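Local coordinates for protein spectinomycin phosphotransferase (Legionella pneumophila, PDB 3I1A) that probably transfers a phosphate group from a nucleotide to the antibiotic spectinomycin and thereby gives the bacterium resistance to it, at residues 146-149 / 150-154; 281-284 / 285-288; 321-324 / 325-329. All coordinates share one frame; numbering follows the deposited sequence. Where two conformers were deposited one is given.

Contact 1 (146-149 / 150-154)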
loop_
_atom_site.group_PDB
_atom_site.type_symbol
_atom_site.label_atom_id
_atom_site.label_comp_id
_atom_site.label_asym_id
_atom_site.label_seq_id
_atom_site.Cartn_x
_atom_site.Cartn_y
_atom_site.Cartn_z
ATOM N N TYR A 146 0.589 -6.544 -16.476
ATOM C CA TYR A 146 2.018 -6.427 -16.738
ATOM C C TYR A 146 2.353 -5.208 -17.580
ATOM O O TYR A 146 3.177 -5.266 -18.493
ATOM C CB TYR A 146 2.508 -7.717 -17.400
ATOM C CG TYR A 146 2.321 -8.912 -16.483
ATOM C CD1 TYR A 146 3.190 -9.129 -15.424
ATOM C CD2 TYR A 146 1.230 -9.775 -16.622
ATOM C CE1 TYR A 146 2.982 -10.161 -14.516
ATOM C CE2 TYR A 146 1.017 -10.830 -15.705
ATOM C CZ TYR A 146 1.908 -11.002 -14.656
ATOM O OH TYR A 146 1.739 -12.024 -13.740
ATOM N N SER A 147 1.703 -4.098 -17.251
ATOM C CA SER A 147 1.892 -2.856 -17.976
ATOM C C SER A 147 3.349 -2.429 -18.053
ATOM O O SER A 147 4.089 -2.514 -17.079
ATOM C CB SER A 147 1.074 -1.743 -17.318
ATOM O OG SER A 147 1.399 -0.493 -17.892
ATOM N N PRO A 148 3.778 -1.963 -19.235
ATOM C CA PRO A 148 5.146 -1.508 -19.459
ATOM C C PRO A 148 5.280 -0.001 -19.166
ATOM O O PRO A 148 6.363 0.561 -19.315
ATOM C CB PRO A 148 5.356 -1.825 -20.933
ATOM C CG PRO A 148 4.019 -1.420 -21.519
ATOM C CD PRO A 148 3.065 -2.116 -20.521
ATOM N N LYS A 149 4.195 0.632 -18.718
ATOM C CA LYS A 149 4.185 2.074 -18.434
ATOM C C LYS A 149 5.414 2.607 -17.711
ATOM O O LYS A 149 6.075 3.542 -18.184
ATOM C CB LYS A 149 2.950 2.470 -17.613
ATOM C CG LYS A 149 2.970 3.954 -17.206
ATOM C CD LYS A 149 1.692 4.414 -16.529
ATOM C CE LYS A 149 1.731 5.921 -16.293
ATOM N NZ LYS A 149 0.412 6.478 -15.882
ATOM N N TRP A 150 5.712 2.015 -16.562
ATOM C CA TRP A 150 6.841 2.444 -15.745
ATOM C C TRP A 150 8.183 2.116 -16.361
ATOM O O TRP A 150 9.130 2.900 -16.262
ATOM C CB TRP A 150 6.723 1.817 -14.358
ATOM C CG TRP A 150 5.362 2.016 -13.819
ATOM C CD1 TRP A 150 4.373 1.077 -13.700
ATOM C CD2 TRP A 150 4.804 3.251 -13.364
ATOM N NE1 TRP A 150 3.229 1.656 -13.189
ATOM C CE2 TRP A 150 3.466 2.990 -12.976
ATOM C CE3 TRP A 150 5.303 4.556 -13.244
ATOM C CZ2 TRP A 150 2.625 3.985 -12.477
ATOM C CZ3 TRP A 150 4.463 5.546 -12.746
ATOM C CH2 TRP A 150 3.140 5.255 -12.368
ATOM N N ARG A 151 8.288 0.953 -16.989
ATOM C CA ARG A 151 9.544 0.610 -17.617
ATOM C C ARG A 151 9.852 1.639 -18.701
ATOM O O ARG A 151 10.993 2.035 -18.873
ATOM C CB ARG A 151 9.468 -0.788 -18.231
ATOM C CG ARG A 151 9.402 -1.889 -17.180
ATOM C CD ARG A 151 9.550 -3.262 -17.806
ATOM N NE ARG A 151 8.365 -3.690 -18.535
ATOM C CZ ARG A 151 7.257 -4.157 -17.969
ATOM N NH1 ARG A 151 7.168 -4.246 -16.644
ATOM N NH2 ARG A 151 6.250 -4.578 -18.733
ATOM N N GLU A 152 8.831 2.068 -19.423
ATOM C CA GLU A 152 9.019 3.052 -20.486
ATOM C C GLU A 152 9.471 4.384 -19.910
ATOM O O GLU A 152 10.387 5.011 -20.445
ATOM C CB GLU A 152 7.724 3.239 -21.290
ATOM C CG GLU A 152 7.298 1.979 -22.041
ATOM C CD GLU A 152 6.009 2.151 -22.828
ATOM O OE1 GLU A 152 5.091 2.854 -22.352
ATOM O OE2 GLU A 152 5.903 1.564 -23.920
ATOM N N ILE A 153 8.845 4.807 -18.817
ATOM C CA ILE A 153 9.220 6.076 -18.192
ATOM C C ILE A 153 10.676 6.060 -17.752
ATOM O O ILE A 153 11.401 7.037 -17.958
ATOM C CB ILE A 153 8.327 6.383 -16.978
ATOM C CG1 ILE A 153 6.934 6.780 -17.461
ATOM C CG2 ILE A 153 8.921 7.529 -16.154
ATOM C CD1 ILE A 153 5.883 6.745 -16.365
ATOM N N VAL A 154 11.137 4.968 -17.155
ATOM C CA VAL A 154 12.524 4.957 -16.728
ATOM C C VAL A 154 13.441 5.006 -17.956
ATOM O O VAL A 154 14.511 5.603 -17.908
ATOM C CB VAL A 154 12.879 3.713 -15.854
ATOM C CG1 VAL A 154 14.334 3.730 -15.509
ATOM C CG2 VAL A 154 12.048 3.732 -14.550
HETATM O O HOH W 1 6.203 -0.914 -16.088
HETATM O O HOH W 2 4.908 5.126 -19.921
#
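An ST turn opens helix 149-157, with P148 and K149 lending their carbonyls to E152 and I153 while R151 folds back along the preceding loop. S147 OG receives a capping bond from K149 N (3.1 Å), and the first helical bonds follow, E152 N to P148 O (2.9 Å) and I153 N to K149 O. A water bridges the turn, accepting from R151 N and donating to S147 O. The R151 chain bends at chi3 (-74°), which returns its guanidinium to the loop; there NH2 donates to Y146 O at 3.2 Å. That oxygen sits at the guanidinium edge, in its plane, whereas the donor stands above the carbonyl plane of Y146. P148 CA lies over a guanidinium face, 3.3 Å from R151 NH2. Salt bridges to E193 and E283 and a bond to Y279 OH engage the other nitrogens, so the buried group is fixed in rotation as well as position. K149, fully extended, passes its aliphatic chain over one face of the W150 indole, CD coming within 4.2 Å of W150 CZ2, and runs beside I153, where K149 CG meets I153 CD1 at 4.1 Å.

Contact 2 (281-284 / 285-288)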
loop_
_atom_site.group_PDB
_atom_site.type_symbol
_atom_site.label_atom_id
_atom_site.label_comp_id
_atom_site.label_asym_id
_atom_site.label_seq_id
_atom_site.Cartn_x
_atom_site.Cartn_y
_atom_site.Cartn_z
ATOM N N ARG A 281 9.458 -7.926 -7.647
ATOM C CA ARG A 281 10.484 -7.213 -6.879
ATOM C C ARG A 281 11.254 -6.250 -7.766
ATOM O O ARG A 281 11.594 -5.154 -7.323
ATOM C CB ARG A 281 11.450 -8.184 -6.221
ATOM C CG ARG A 281 10.788 -8.985 -5.132
ATOM C CD ARG A 281 11.787 -9.896 -4.453
ATOM N NE ARG A 281 11.189 -10.476 -3.256
ATOM C CZ ARG A 281 11.716 -11.483 -2.572
ATOM N NH1 ARG A 281 12.858 -12.039 -2.959
ATOM N NH2 ARG A 281 11.088 -11.940 -1.491
ATOM N N HIS A 282 11.532 -6.636 -9.011
ATOM C CA HIS A 282 12.229 -5.714 -9.907
ATOM C C HIS A 282 11.281 -4.614 -10.374
ATOM O O HIS A 282 11.635 -3.437 -10.361
ATOM C CB HIS A 282 12.806 -6.458 -11.140
ATOM C CG HIS A 282 14.011 -7.309 -10.839
ATOM N ND1 HIS A 282 13.931 -8.515 -10.178
ATOM C CD2 HIS A 282 15.328 -7.100 -11.079
ATOM C CE1 HIS A 282 15.145 -9.015 -10.023
ATOM N NE2 HIS A 282 16.012 -8.175 -10.560
ATOM N N GLU A 283 10.067 -4.985 -10.771
ATOM C CA GLU A 283 9.099 -4.012 -11.269
ATOM C C GLU A 283 8.656 -2.982 -10.234
ATOM O O GLU A 283 8.433 -1.819 -10.565
ATOM C CB GLU A 283 7.874 -4.745 -11.836
ATOM C CG GLU A 283 6.715 -3.854 -12.264
ATOM C CD GLU A 283 7.021 -2.890 -13.409
ATOM O OE1 GLU A 283 7.985 -3.113 -14.175
ATOM O OE2 GLU A 283 6.267 -1.908 -13.549
ATOM N N ARG A 284 8.509 -3.388 -8.974
ATOM C CA ARG A 284 8.109 -2.400 -7.978
ATOM C C ARG A 284 9.203 -1.333 -7.847
ATOM O O ARG A 284 8.894 -0.159 -7.646
ATOM C CB ARG A 284 7.876 -3.046 -6.618
ATOM C CG ARG A 284 7.166 -2.106 -5.642
ATOM C CD ARG A 284 6.897 -2.815 -4.303
ATOM N NE ARG A 284 6.186 -1.928 -3.385
ATOM C CZ ARG A 284 6.781 -1.040 -2.591
ATOM N NH1 ARG A 284 8.113 -0.925 -2.589
ATOM N NH2 ARG A 284 6.036 -0.248 -1.821
ATOM N N ILE A 285 10.470 -1.736 -7.964
ATOM C CA ILE A 285 11.571 -0.755 -7.867
ATOM C C ILE A 285 11.541 0.155 -9.100
ATOM O O ILE A 285 11.743 1.373 -9.003
ATOM C CB ILE A 285 12.940 -1.458 -7.722
ATOM C CG1 ILE A 285 12.931 -2.299 -6.445
ATOM C CG2 ILE A 285 14.073 -0.437 -7.652
ATOM C CD1 ILE A 285 14.107 -3.240 -6.283
ATOM N N VAL A 286 11.280 -0.429 -10.265
ATOM C CA VAL A 286 11.171 0.358 -11.488
ATOM C C VAL A 286 10.098 1.430 -11.343
ATOM O O VAL A 286 10.299 2.580 -11.767
ATOM C CB VAL A 286 10.844 -0.542 -12.698
ATOM C CG1 VAL A 286 10.464 0.319 -13.908
ATOM C CG2 VAL A 286 12.033 -1.424 -13.012
ATOM N N GLU A 287 8.967 1.051 -10.744
ATOM C CA GLU A 287 7.840 1.953 -10.505
ATOM C C GLU A 287 8.284 3.139 -9.636
ATOM O O GLU A 287 7.955 4.287 -9.920
ATOM C CB GLU A 287 6.684 1.185 -9.824
ATOM C CG GLU A 287 5.650 0.616 -10.797
ATOM C CD GLU A 287 4.872 -0.589 -10.262
ATOM O OE1 GLU A 287 4.448 -0.556 -9.087
ATOM O OE2 GLU A 287 4.680 -1.558 -11.033
ATOM N N ASP A 288 9.029 2.847 -8.577
ATOM C CA ASP A 288 9.539 3.887 -7.671
ATOM C C ASP A 288 10.635 4.737 -8.352
ATOM O O ASP A 288 10.732 5.936 -8.100
ATOM C CB ASP A 288 10.131 3.277 -6.391
ATOM C CG ASP A 288 9.065 2.930 -5.347
ATOM O OD1 ASP A 288 7.928 3.403 -5.472
ATOM O OD2 ASP A 288 9.395 2.198 -4.395
HETATM O O HOH W 3 6.356 0.815 -6.833
#
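R284 and D288 meet one turn apart on helix 274-297, a local i to i+4 pairing. The R284 chain, straight to NE, carries the guanidinium out from the helix beside the D288 carboxylate, which projects the same way. The side chains cross obliquely, with guanidinium and carboxylate planes 82° apart. R284 NH1 and D288 OD2 are 3.8 Å apart, a long salt bridge; OD2 stands off the guanidinium plane, so the link is electrostatic only. Stronger anchors lie elsewhere, D212 for R284 NH2 and Y312 OH for D288 OD2. The R284 side chain is also about 7 Å from that of N217, a magnesium ligand when the metal is bound, so its charge may be felt at that site.

I285 has CG1 opposite its own carbonyl carbon and beside the backbone N (chi1 -61°), which lays CG1 and CD1 against R281 O, both at 3.3 Å. I285 CB lies 3.5 Å from H282 O, and the side chain goes on to V322 and A326.

E283 bends at chi2 (63°) and brings its carboxylate across E287, the side chains nearly at right angles. E287 has two conformers, and in one of them E283 OE2 and E287 OE2 are 3.0 Å apart; this approach is doubtful. E283 OE1 is bonded by S192 and salt-bridged to R151, whose positive charge probably offsets part of the negative charge. Beneath the side chains E287 N bonds to E283 O (2.9 Å) and D288 N to R284 O (3.1 Å).

Helix 149-157 packs on the E283, V286 and E287 side through W150 and V154. Helix 322-329 meets R281, H282 and I285, and helix 182-198 touches H282 and I285, placing this turn of helix 274-297 among three others.

Contact 3 (321-324 / 325-329)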
loop_
_atom_site.group_PDB
_atom_site.type_symbol
_atom_site.label_atom_id
_atom_site.label_comp_id
_atom_site.label_asym_id
_atom_site.label_seq_id
_atom_site.Cartn_x
_atom_site.Cartn_y
_atom_site.Cartn_z
ATOM N N ASN A 321 18.974 -3.775 0.932
ATOM C CA ASN A 321 17.700 -3.103 0.669
ATOM C C ASN A 321 17.044 -3.735 -0.559
ATOM O O ASN A 321 17.487 -4.800 -1.018
ATOM C CB ASN A 321 17.869 -1.581 0.515
ATOM C CG ASN A 321 16.614 -0.809 0.949
ATOM O OD1 ASN A 321 15.600 -0.810 0.257
ATOM N ND2 ASN A 321 16.677 -0.166 2.110
ATOM N N VAL A 322 16.011 -3.100 -1.102
ATOM C CA VAL A 322 15.277 -3.723 -2.207
ATOM C C VAL A 322 16.032 -4.124 -3.474
ATOM O O VAL A 322 15.770 -5.185 -4.044
ATOM C CB VAL A 322 14.001 -2.906 -2.585
ATOM C CG1 VAL A 322 13.040 -2.887 -1.370
ATOM C CG2 VAL A 322 14.334 -1.471 -3.020
ATOM N N VAL A 323 16.978 -3.302 -3.908
ATOM C CA VAL A 323 17.702 -3.650 -5.110
ATOM C C VAL A 323 18.553 -4.899 -4.942
ATOM O O VAL A 323 18.484 -5.805 -5.771
ATOM C CB VAL A 323 18.577 -2.467 -5.600
ATOM C CG1 VAL A 323 19.434 -2.926 -6.796
ATOM C CG2 VAL A 323 17.670 -1.297 -5.985
ATOM N N GLU A 324 19.346 -4.967 -3.876
ATOM C CA GLU A 324 20.209 -6.126 -3.665
ATOM C C GLU A 324 19.410 -7.412 -3.498
ATOM O O GLU A 324 19.828 -8.476 -3.959
ATOM C CB GLU A 324 21.128 -5.905 -2.458
ATOM C CG GLU A 324 22.072 -4.723 -2.632
ATOM C CD GLU A 324 23.194 -4.707 -1.618
ATOM O OE1 GLU A 324 22.989 -5.229 -0.502
ATOM O OE2 GLU A 324 24.279 -4.161 -1.933
ATOM N N ILE A 325 18.272 -7.318 -2.822
ATOM C CA ILE A 325 17.398 -8.475 -2.638
ATOM C C ILE A 325 16.744 -8.898 -3.968
ATOM O O ILE A 325 16.602 -10.092 -4.246
ATOM C CB ILE A 325 16.318 -8.165 -1.581
ATOM C CG1 ILE A 325 16.974 -8.071 -0.195
ATOM C CG2 ILE A 325 15.230 -9.242 -1.593
ATOM C CD1 ILE A 325 16.045 -7.597 0.876
ATOM N N ALA A 326 16.360 -7.932 -4.796
ATOM C CA ALA A 326 15.755 -8.249 -6.094
ATOM C C ALA A 326 16.774 -9.019 -6.946
ATOM O O ALA A 326 16.462 -10.080 -7.507
ATOM C CB ALA A 326 15.325 -6.966 -6.811
ATOM N N PHE A 327 17.995 -8.496 -7.035
ATOM C CA PHE A 327 19.043 -9.150 -7.816
ATOM C C PHE A 327 19.324 -10.549 -7.293
ATOM O O PHE A 327 19.561 -11.479 -8.067
ATOM C CB PHE A 327 20.337 -8.331 -7.779
ATOM C CG PHE A 327 20.248 -7.019 -8.496
ATOM C CD1 PHE A 327 19.147 -6.694 -9.273
ATOM C CD2 PHE A 327 21.300 -6.108 -8.412
ATOM C CE1 PHE A 327 19.093 -5.484 -9.958
ATOM C CE2 PHE A 327 21.250 -4.902 -9.094
ATOM C CZ PHE A 327 20.153 -4.589 -9.865
ATOM N N ALA A 328 19.325 -10.696 -5.976
ATOM C CA ALA A 328 19.559 -12.000 -5.380
ATOM C C ALA A 328 18.420 -12.973 -5.713
ATOM O O ALA A 328 18.607 -14.190 -5.667
ATOM C CB ALA A 328 19.699 -11.864 -3.880
ATOM N N THR A 329 17.246 -12.450 -6.047
ATOM C CA THR A 329 16.098 -13.306 -6.373
ATOM C C THR A 329 16.221 -13.880 -7.774
ATOM O O THR A 329 15.806 -15.009 -8.033
ATOM C CB THR A 329 14.759 -12.534 -6.301
ATOM O OG1 THR A 329 14.653 -11.893 -5.029
ATOM C CG2 THR A 329 13.572 -13.493 -6.469
#
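N321, at the N-cap position of helix 322-329, opens the C-terminal helix by giving its backbone oxygen to I325 N (3.2 Å). Its side chain turns to its own neighbour, OD1 accepting from V322 N, while ND2 reaches N252 in a loop. I325 places CG1 3.4 Å from the same N321 oxygen. V322 continues the ladder: A326 N donates to V322 O at 2.9 Å, and the V322 methyls pack on I285 of helix 274-297 and on V250.

V323 makes the main side-chain contact. With CG1 anti to the backbone N (chi1 174°), the valine lies side by side with F327 and puts this methyl over the ring face, 3.8 Å from the centroid and 25° off the normal. The approach is offset toward the rim, and V323 CG1 comes within 3.5 Å of F327 CE2, a CH-pi contact. F327 N donates almost straight to V323 O (173°), an oxygen that also lies over a face of the ring, 3.5 Å from F327 CG. E324 O accepts from A328 N and has A328 CB 3.4 Å away.

Beyond these turns T329 OG1 donates to I325 O and probably accepts from R281 NH1. The chemistry is thus divided: backbone bonds run along the helix, whereas the methyl over the ring is a dispersive contact that, with A184, L188 and a cation-pi partner, R187, helps set the ring's position.

Along the chain the three contacts come in series, and each is local, closing a helical turn and no long loop; none nests within or crosses another. Contact 1 starts helix 149-157 after the loop from strand 142-143, contact 2 lies midway along helix 274-297, and contact 3 forms the closing helix 322-329. Contact 2 is the middle piece. Toward contact 1 it offers E283 for the R151 salt bridge, and the W150 indole packs near E283 and E287; toward contact 3, R281 and H282 meet T329, A326 and F327. Contacts 1 and 3 stay about 11 Å apart at their nearest atoms, so helix 274-297 links helix 149-157 to the C-terminal helix 322-329.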